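Local coordinates for protein DyP2 (Amycolatopsis sp. ATCC 39116, PDB 4G2C) that acts as a haem-dependent, manganese-binding dye peroxidase and probably oxidises dyes and lignin-related aromatic substrates, at residues Leu38-Ala43 with Ser93-Leu98; Ala48-Glu53 with Asn57-His62. One frame throughout, in Å; residues are numbered along the deposited sequence.

Contact 1 (Leu38-Ala43 with Ser93-Leu98)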
ATOM      1  N   LEU A  38       8.011 -14.016  12.693  1.00 25.43           N
ATOM      2  CA  LEU A  38       8.619 -15.310  12.441  1.00 27.69           C
ATOM      3  C   LEU A  38      10.083 -15.184  12.018  1.00 31.87           C
ATOM      4  O   LEU A  38      10.437 -14.314  11.222  1.00 28.74           O
ATOM      5  CB  LEU A  38       7.837 -16.045  11.354  1.00 30.76           C
ATOM      6  CG  LEU A  38       8.526 -17.285  10.781  1.00 32.86           C
ATOM      7  CD1 LEU A  38       8.273 -18.540  11.660  1.00 28.82           C
ATOM      8  CD2 LEU A  38       8.063 -17.505   9.350  1.00 31.90           C
ATOM      9  N   SER A  39      10.931 -16.057  12.560  1.00 32.87           N
ATOM     10  CA  SER A  39      12.315 -16.154  12.123  1.00 33.03           C
ATOM     11  C   SER A  39      12.348 -17.167  10.978  1.00 34.59           C
ATOM     12  O   SER A  39      12.401 -18.382  11.204  1.00 29.64           O
ATOM     13  CB  SER A  39      13.221 -16.587  13.282  1.00 35.86           C
ATOM     14  OG  SER A  39      12.918 -15.861  14.473  1.00 41.00           O
ATOM     15  N   TRP A  40      12.276 -16.666   9.745  1.00 27.48           N
ATOM     16  CA  TRP A  40      12.102 -17.550   8.601  1.00 32.52           C
ATOM     17  C   TRP A  40      13.280 -18.516   8.410  1.00 32.18           C
ATOM     18  O   TRP A  40      13.108 -19.622   7.896  1.00 31.04           O
ATOM     19  CB  TRP A  40      11.801 -16.765   7.312  1.00 29.43           C
ATOM     20  CG  TRP A  40      12.995 -16.155   6.628  1.00 28.50           C
ATOM     21  CD1 TRP A  40      13.462 -14.868   6.774  1.00 30.99           C
ATOM     22  CD2 TRP A  40      13.856 -16.786   5.663  1.00 27.16           C
ATOM     23  NE1 TRP A  40      14.572 -14.676   5.971  1.00 32.66           N
ATOM     24  CE2 TRP A  40      14.825 -15.830   5.274  1.00 28.11           C
ATOM     25  CE3 TRP A  40      13.906 -18.068   5.094  1.00 31.07           C
ATOM     26  CZ2 TRP A  40      15.841 -16.122   4.348  1.00 32.07           C
ATOM     27  CZ3 TRP A  40      14.924 -18.356   4.161  1.00 26.54           C
ATOM     28  CH2 TRP A  40      15.870 -17.382   3.804  1.00 25.79           C
ATOM     29  N   LYS A  41      14.465 -18.113   8.842  1.00 29.56           N
ATOM     30  CA  LYS A  41      15.647 -18.933   8.612  1.00 31.82           C
ATOM     31  C   LYS A  41      15.717 -20.152   9.523  1.00 35.04           C
ATOM     32  O   LYS A  41      16.400 -21.117   9.218  1.00 34.61           O
ATOM     33  CB  LYS A  41      16.916 -18.102   8.774  1.00 28.62           C
ATOM     34  CG  LYS A  41      17.145 -17.094   7.652  1.00 34.51           C
ATOM     35  CD  LYS A  41      18.501 -16.419   7.795  1.00 38.32           C
ATOM     36  CE  LYS A  41      18.801 -15.495   6.615  1.00 52.62           C
ATOM     37  NZ  LYS A  41      20.169 -14.886   6.709  1.00 58.90           N
ATOM     38  N   SER A  42      15.024 -20.109  10.651  1.00 35.07           N
ATOM     39  CA  SER A  42      15.107 -21.215  11.595  1.00 35.07           C
ATOM     40  C   SER A  42      13.727 -21.778  11.893  1.00 32.59           C
ATOM     41  O   SER A  42      13.550 -22.547  12.830  1.00 38.14           O
ATOM     42  CB  SER A  42      15.816 -20.784  12.890  1.00 39.34           C
ATOM     43  OG  SER A  42      15.050 -19.822  13.596  1.00 38.38           O
ATOM     44  N   ALA A  43      12.752 -21.388  11.080  1.00 32.14           N
ATOM     45  CA  ALA A  43      11.412 -21.951  11.174  1.00 37.72           C
ATOM     46  C   ALA A  43      11.456 -23.466  10.952  1.00 38.78           C
ATOM     47  O   ALA A  43      12.202 -23.957  10.096  1.00 32.99           O
ATOM     48  CB  ALA A  43      10.486 -21.290  10.145  1.00 39.23           C
ATOM     49  N   SER A  93       7.520 -20.143  -4.036  1.00 26.47           N
ATOM     50  CA  SER A  93       6.958 -19.980  -2.694  1.00 28.17           C
ATOM     51  C   SER A  93       7.556 -18.777  -1.986  1.00 28.55           C
ATOM     52  O   SER A  93       8.600 -18.257  -2.384  1.00 27.35           O
ATOM     53  CB  SER A  93       7.261 -21.207  -1.846  1.00 25.56           C
ATOM     54  OG  SER A  93       8.666 -21.387  -1.777  1.00 25.84           O
ATOM     55  N   ALA A  94       6.903 -18.357  -0.913  1.00 25.90           N
ATOM     56  CA  ALA A  94       7.482 -17.345  -0.049  1.00 24.77           C
ATOM     57  C   ALA A  94       8.937 -17.686   0.260  1.00 27.24           C
ATOM     58  O   ALA A  94       9.830 -16.832   0.121  1.00 25.53           O
ATOM     59  CB  ALA A  94       6.683 -17.225   1.231  1.00 22.40           C
ATOM     60  N   ARG A  95       9.182 -18.926   0.681  1.00 22.83           N
ATOM     61  CA  ARG A  95      10.537 -19.306   1.085  1.00 30.09           C
ATOM     62  C   ARG A  95      11.561 -19.187  -0.051  1.00 29.49           C
ATOM     63  O   ARG A  95      12.660 -18.653   0.146  1.00 31.49           O
ATOM     64  CB  ARG A  95      10.587 -20.718   1.668  1.00 33.13           C
ATOM     65  CG  ARG A  95      11.984 -21.056   2.207  1.00 45.13           C
ATOM     66  CD  ARG A  95      12.204 -22.552   2.414  1.00 47.37           C
ATOM     67  NE  ARG A  95      11.289 -23.115   3.401  1.00 51.48           N
ATOM     68  CZ  ARG A  95      11.462 -23.023   4.717  1.00 52.31           C
ATOM     69  NH1 ARG A  95      12.521 -22.378   5.206  1.00 53.54           N
ATOM     70  NH2 ARG A  95      10.571 -23.570   5.540  1.00 44.51           N
ATOM     71  N   THR A  96      11.213 -19.685  -1.235  1.00 24.43           N
ATOM     72  CA  THR A  96      12.111 -19.517  -2.376  1.00 27.80           C
ATOM     73  C   THR A  96      12.385 -18.027  -2.614  1.00 26.32           C
ATOM     74  O   THR A  96      13.511 -17.630  -2.934  1.00 25.86           O
ATOM     75  CB  THR A  96      11.541 -20.143  -3.663  1.00 26.53           C
ATOM     76  OG1 THR A  96      11.401 -21.559  -3.487  1.00 29.24           O
ATOM     77  CG2 THR A  96      12.472 -19.875  -4.837  1.00 21.99           C
ATOM     78  N   HIS A  97      11.355 -17.201  -2.472  1.00 22.90           N
ATOM     79  CA  HIS A  97      11.538 -15.773  -2.705  1.00 27.40           C
ATOM     80  C   HIS A  97      12.543 -15.204  -1.704  1.00 25.72           C
ATOM     81  O   HIS A  97      13.420 -14.423  -2.061  1.00 24.90           O
ATOM     82  CB  HIS A  97      10.217 -15.009  -2.603  1.00 26.97           C
ATOM     83  CG  HIS A  97      10.388 -13.521  -2.659  1.00 24.77           C
ATOM     84  ND1 HIS A  97       9.601 -12.650  -1.939  1.00 24.61           N
ATOM     85  CD2 HIS A  97      11.268 -12.753  -3.344  1.00 25.75           C
ATOM     86  CE1 HIS A  97       9.991 -11.409  -2.173  1.00 23.90           C
ATOM     87  NE2 HIS A  97      11.002 -11.444  -3.021  1.00 21.79           N
ATOM     88  N   LEU A  98      12.405 -15.616  -0.449  1.00 23.16           N
ATOM     89  CA  LEU A  98      13.251 -15.108   0.627  1.00 27.25           C
ATOM     90  C   LEU A  98      14.714 -15.475   0.388  1.00 29.38           C
ATOM     91  O   LEU A  98      15.622 -14.648   0.554  1.00 30.07           O
ATOM     92  CB  LEU A  98      12.754 -15.639   1.976  1.00 24.20           C
ATOM     93  CG  LEU A  98      11.421 -15.009   2.407  1.00 23.83           C
ATOM     94  CD1 LEU A  98      10.868 -15.640   3.681  1.00 28.22           C
ATOM     95  CD2 LEU A  98      11.591 -13.501   2.577  1.00 26.38           C
TER

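Contact 2 (Ala48-Glu53 with Asn57-His62). With ACT (acetate ion), chain X.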
ATOM      1  N   ALA A  48       7.452 -23.861   8.807  1.00 34.95           N
ATOM      2  CA  ALA A  48       8.280 -24.075   7.623  1.00 36.18           C
ATOM      3  C   ALA A  48       7.422 -24.496   6.424  1.00 32.74           C
ATOM      4  O   ALA A  48       7.623 -24.040   5.299  1.00 33.76           O
ATOM      5  CB  ALA A  48       9.345 -25.118   7.914  1.00 37.70           C
ATOM      6  N   THR A  49       6.460 -25.369   6.676  1.00 31.80           N
ATOM      7  CA  THR A  49       5.520 -25.778   5.649  1.00 33.51           C
ATOM      8  C   THR A  49       4.754 -24.557   5.127  1.00 31.94           C
ATOM      9  O   THR A  49       4.591 -24.374   3.921  1.00 30.23           O
ATOM     10  CB  THR A  49       4.526 -26.821   6.212  1.00 38.20           C
ATOM     11  OG1 THR A  49       5.258 -27.902   6.806  1.00 36.87           O
ATOM     12  CG2 THR A  49       3.614 -27.371   5.118  1.00 32.51           C
ATOM     13  N   MET A  50       4.294 -23.719   6.045  1.00 29.80           N
ATOM     14  CA  MET A  50       3.518 -22.536   5.676  1.00 29.96           C
ATOM     15  C   MET A  50       4.266 -21.682   4.667  1.00 26.34           C
ATOM     16  O   MET A  50       3.688 -21.212   3.696  1.00 24.50           O
ATOM     17  CB  MET A  50       3.156 -21.711   6.912  1.00 28.31           C
ATOM     18  CG  MET A  50       2.362 -20.440   6.603  1.00 27.13           C
ATOM     19  SD  MET A  50       3.486 -19.110   6.173  1.00 30.60           S
ATOM     20  CE  MET A  50       4.281 -18.832   7.757  1.00 26.37           C
ATOM     21  N   LEU A  51       5.558 -21.501   4.908  1.00 26.20           N
ATOM     22  CA  LEU A  51       6.423 -20.756   4.002  1.00 29.41           C
ATOM     23  C   LEU A  51       6.561 -21.398   2.626  1.00 28.47           C
ATOM     24  O   LEU A  51       6.731 -20.687   1.631  1.00 29.08           O
ATOM     25  CB  LEU A  51       7.818 -20.592   4.609  1.00 27.02           C
ATOM     26  CG  LEU A  51       7.992 -19.502   5.666  1.00 35.28           C
ATOM     27  CD1 LEU A  51       9.409 -19.542   6.245  1.00 36.08           C
ATOM     28  CD2 LEU A  51       7.685 -18.130   5.081  1.00 31.54           C
ATOM     29  N   ASP A  52       6.525 -22.733   2.587  1.00 28.57           N
ATOM     30  CA  ASP A  52       6.645 -23.489   1.341  1.00 31.26           C
ATOM     31  C   ASP A  52       5.368 -23.374   0.537  1.00 28.40           C
ATOM     32  O   ASP A  52       5.373 -23.584  -0.677  1.00 29.89           O
ATOM     33  CB  ASP A  52       6.912 -24.982   1.614  1.00 32.52           C
ATOM     34  CG  ASP A  52       8.322 -25.246   2.103  1.00 32.88           C
ATOM     35  OD1 ASP A  52       9.229 -24.476   1.721  1.00 36.59           O
ATOM     36  OD2 ASP A  52       8.521 -26.214   2.869  1.00 34.00           O
ATOM     37  N   GLU A  53       4.271 -23.052   1.214  1.00 24.00           N
ATOM     38  CA  GLU A  53       2.978 -23.009   0.537  1.00 29.32           C
ATOM     39  C   GLU A  53       2.419 -21.589   0.397  1.00 28.55           C
ATOM     40  O   GLU A  53       1.320 -21.392  -0.104  1.00 28.68           O
ATOM     41  CB  GLU A  53       1.980 -23.921   1.239  1.00 26.30           C
ATOM     42  CG  GLU A  53       2.410 -25.376   1.285  1.00 29.04           C
ATOM     43  CD  GLU A  53       2.308 -26.074  -0.072  1.00 31.98           C
ATOM     44  OE1 GLU A  53       2.013 -25.402  -1.084  1.00 32.38           O
ATOM     45  OE2 GLU A  53       2.529 -27.302  -0.128  1.00 38.30           O
ATOM     46  N   ASN A  57       5.572 -11.871  -1.920  1.00 22.62           N
ATOM     47  CA  ASN A  57       5.038 -10.510  -1.900  1.00 22.85           C
ATOM     48  C   ASN A  57       4.164 -10.224  -0.676  1.00 24.59           C
ATOM     49  O   ASN A  57       3.744  -9.089  -0.463  1.00 20.19           O
ATOM     50  CB  ASN A  57       4.296 -10.178  -3.205  1.00 20.36           C
ATOM     51  CG  ASN A  57       4.130  -8.673  -3.424  1.00 20.72           C
ATOM     52  OD1 ASN A  57       5.003  -7.872  -3.066  1.00 24.50           O
ATOM     53  ND2 ASN A  57       3.009  -8.285  -4.005  1.00 20.69           N
ATOM     54  N   ILE A  58       3.908 -11.250   0.138  1.00 21.64           N
ATOM     55  CA  ILE A  58       2.999 -11.081   1.258  1.00 23.14           C
ATOM     56  C   ILE A  58       3.752 -10.736   2.548  1.00 20.63           C
ATOM     57  O   ILE A  58       3.624  -9.633   3.054  1.00 20.96           O
ATOM     58  CB  ILE A  58       2.062 -12.304   1.440  1.00 24.72           C
ATOM     59  CG1 ILE A  58       1.149 -12.467   0.214  1.00 24.19           C
ATOM     60  CG2 ILE A  58       1.209 -12.130   2.686  1.00 19.24           C
ATOM     61  CD1 ILE A  58       0.457 -13.845   0.099  1.00 20.50           C
ATOM     62  N   LEU A  59       4.536 -11.673   3.066  1.00 23.83           N
ATOM     63  CA  LEU A  59       5.333 -11.417   4.272  1.00 29.35           C
ATOM     64  C   LEU A  59       6.512 -10.465   3.991  1.00 26.98           C
ATOM     65  O   LEU A  59       7.080  -9.867   4.907  1.00 26.97           O
ATOM     66  CB  LEU A  59       5.843 -12.727   4.889  1.00 20.73           C
ATOM     67  CG  LEU A  59       4.884 -13.723   5.548  1.00 26.52           C
ATOM     68  CD1 LEU A  59       5.632 -14.974   5.954  1.00 23.60           C
ATOM     69  CD2 LEU A  59       4.155 -13.134   6.779  1.00 22.54           C
ATOM     70  N   LYS A  60       6.864 -10.327   2.721  1.00 28.14           N
ATOM     71  CA  LYS A  60       7.986  -9.489   2.304  1.00 26.25           C
ATOM     72  C   LYS A  60       7.738  -9.055   0.861  1.00 26.74           C
ATOM     73  O   LYS A  60       7.546  -9.899  -0.004  1.00 24.73           O
ATOM     74  CB  LYS A  60       9.268 -10.317   2.360  1.00 29.50           C
ATOM     75  CG  LYS A  60      10.487  -9.660   1.722  1.00 31.55           C
ATOM     76  CD  LYS A  60      11.300  -8.992   2.775  1.00 30.47           C
ATOM     77  CE  LYS A  60      12.478  -8.247   2.202  1.00 31.60           C
ATOM     78  NZ  LYS A  60      12.801  -7.126   3.121  1.00 36.09           N
ATOM     79  N   ALA A  61       7.739  -7.753   0.594  1.00 25.85           N
ATOM     80  CA  ALA A  61       7.415  -7.259  -0.747  1.00 23.33           C
ATOM     81  C   ALA A  61       8.302  -7.881  -1.838  1.00 22.41           C
ATOM     82  O   ALA A  61       9.444  -8.227  -1.585  1.00 28.65           O
ATOM     83  CB  ALA A  61       7.511  -5.733  -0.791  1.00 20.49           C
ATOM     84  N   HIS A  62       7.780  -8.035  -3.049  1.00 21.34           N
ATOM     85  CA  HIS A  62       8.609  -8.510  -4.151  1.00 19.78           C
ATOM     86  C   HIS A  62       8.977  -7.309  -5.014  1.00 20.75           C
ATOM     87  O   HIS A  62       8.167  -6.400  -5.192  1.00 21.30           O
ATOM     88  CB  HIS A  62       7.874  -9.572  -4.968  1.00 21.78           C
ATOM     89  CG  HIS A  62       8.767 -10.408  -5.838  1.00 23.84           C
ATOM     90  ND1 HIS A  62       9.379  -9.918  -6.973  1.00 20.26           N
ATOM     91  CD2 HIS A  62       9.138 -11.709  -5.744  1.00 18.18           C
ATOM     92  CE1 HIS A  62      10.089 -10.877  -7.539  1.00 20.41           C
ATOM     93  NE2 HIS A  62       9.963 -11.971  -6.809  1.00 22.85           N
TER
HETATM   94  C   ACT X 522       8.505  -5.644   3.734  1.00 37.13           C
HETATM   95  O   ACT X 522       8.286  -5.760   2.507  1.00 35.06           O
HETATM   96  OXT ACT X 522       7.559  -5.961   4.502  1.00 38.49           O
HETATM   97  CH3 ACT X 522       9.830  -5.154   4.246  1.00 36.99           C

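Contact 1 (Leu38-Ala43 with Ser93-Leu98)
Trp40 lays one face of its indole on Leu98, near the start of helix 94-107. Its CG stands between the backbone N and the carbonyl carbon (chi1 80°), which turns the ring out of the loop toward the helix. Going outward, Trp40 CB lies 3.9 Å from Leu98 CD1, and Trp40 CG comes to 3.7 Å from the same methyl, which also covers the start of the ring fusion at CD2. Over the six-membered ring Leu98 CB takes over, 3.8 Å from the ring centroid and only 5° off its normal, a well-centred CH-pi contact. At the outer rim Trp40 CH2 reaches the helix backbone, 4.1 Å from Leu98 C. Against the opposite face lies Lys41 CG, 3.5 Å above the ring plane, so the indole is clamped between two aliphatic groups; the lysine's NZ runs on to a salt bridge with Glu102.

Arg95, one turn before Leu98, passes the ring obliquely, with its CG 4.4 Å from Trp40 CZ3. The guanidinium is committed elsewhere, to Asp52 and Ala48 O of helix 45-53. At the N-cap of the helix, Ser93 OG accepts a 3.1 Å bond from Thr96 N. An alanine here in place of Trp40 would take away the flat surface shared by Leu98 and Lys41 and would probably open a gap between loop and helix. Dispersion and CH-pi forces thus hold loop 38-43 to the helix, while the charged ends of Arg95 and Lys41 are paired outside the two segments, with Asp52 and Glu102.

Contact 2 (Ala48-Glu53 with Asn57-His62)
Leu51 and Leu59 carry their CG atoms in the same way, beside the backbone N and anti to the carbonyl carbon (chi1 -79° and -69°), and the two branched ends meet crossing at about a right angle. Leu51 CD2 touches Leu59 CD1 at 3.9 Å. Met50 adds a looser contact from the preceding position of helix 45-53: its chain bends at chi2 and again at chi3, bringing the methyl CE to 4.5 Å from Leu59 CD1. One methyl of Leu59 therefore meets both helix residues, and Phe226 and Leu250 pack on the same leucine from other loops.

The loop that presents Leu59 is braced from within. Asn57 OD1 accepts a 2.8 Å bond from His62 N at an N-H...O angle of 161°, the donor tilted somewhat from the carbonyl plane, and this closes the turn across its base. One residue earlier, Ala61 N gives a nearly straight 2.8 Å bond to O of an acetate, probably from the crystallisation liquor. Lys60 NZ lies 3.7 Å from the acetate CH3 and forms a salt bridge with Asp230.

The contact itself is small, buried and wholly apolar. Its shape rests on methyl packing between helix 45-53 and the loop leading to strand 66-74, while the bond from His62 N to Asn57 OD1 closes the loop that carries Leu59.

From the N terminus the chain first passes through loop 38-43, then helix 45-53, the turn 57-62 and strand 66-74, before reaching helix 94-107. Contact 1 closes the long loop from the N-terminal segment to the start of that last helix; contact 2 closes a short one, from helix 45-53 to the turn just after it, and is nested inside the first. Their centres lie about 6 Å apart, and they touch directly: the Arg95 to Asp52 salt bridge joins them, and the His97 and His62 rings stack. Together they tie the N-terminal loop and helix to helix 94-107 and to the approach to strand 66-74 of the alpha+beta barrel domain.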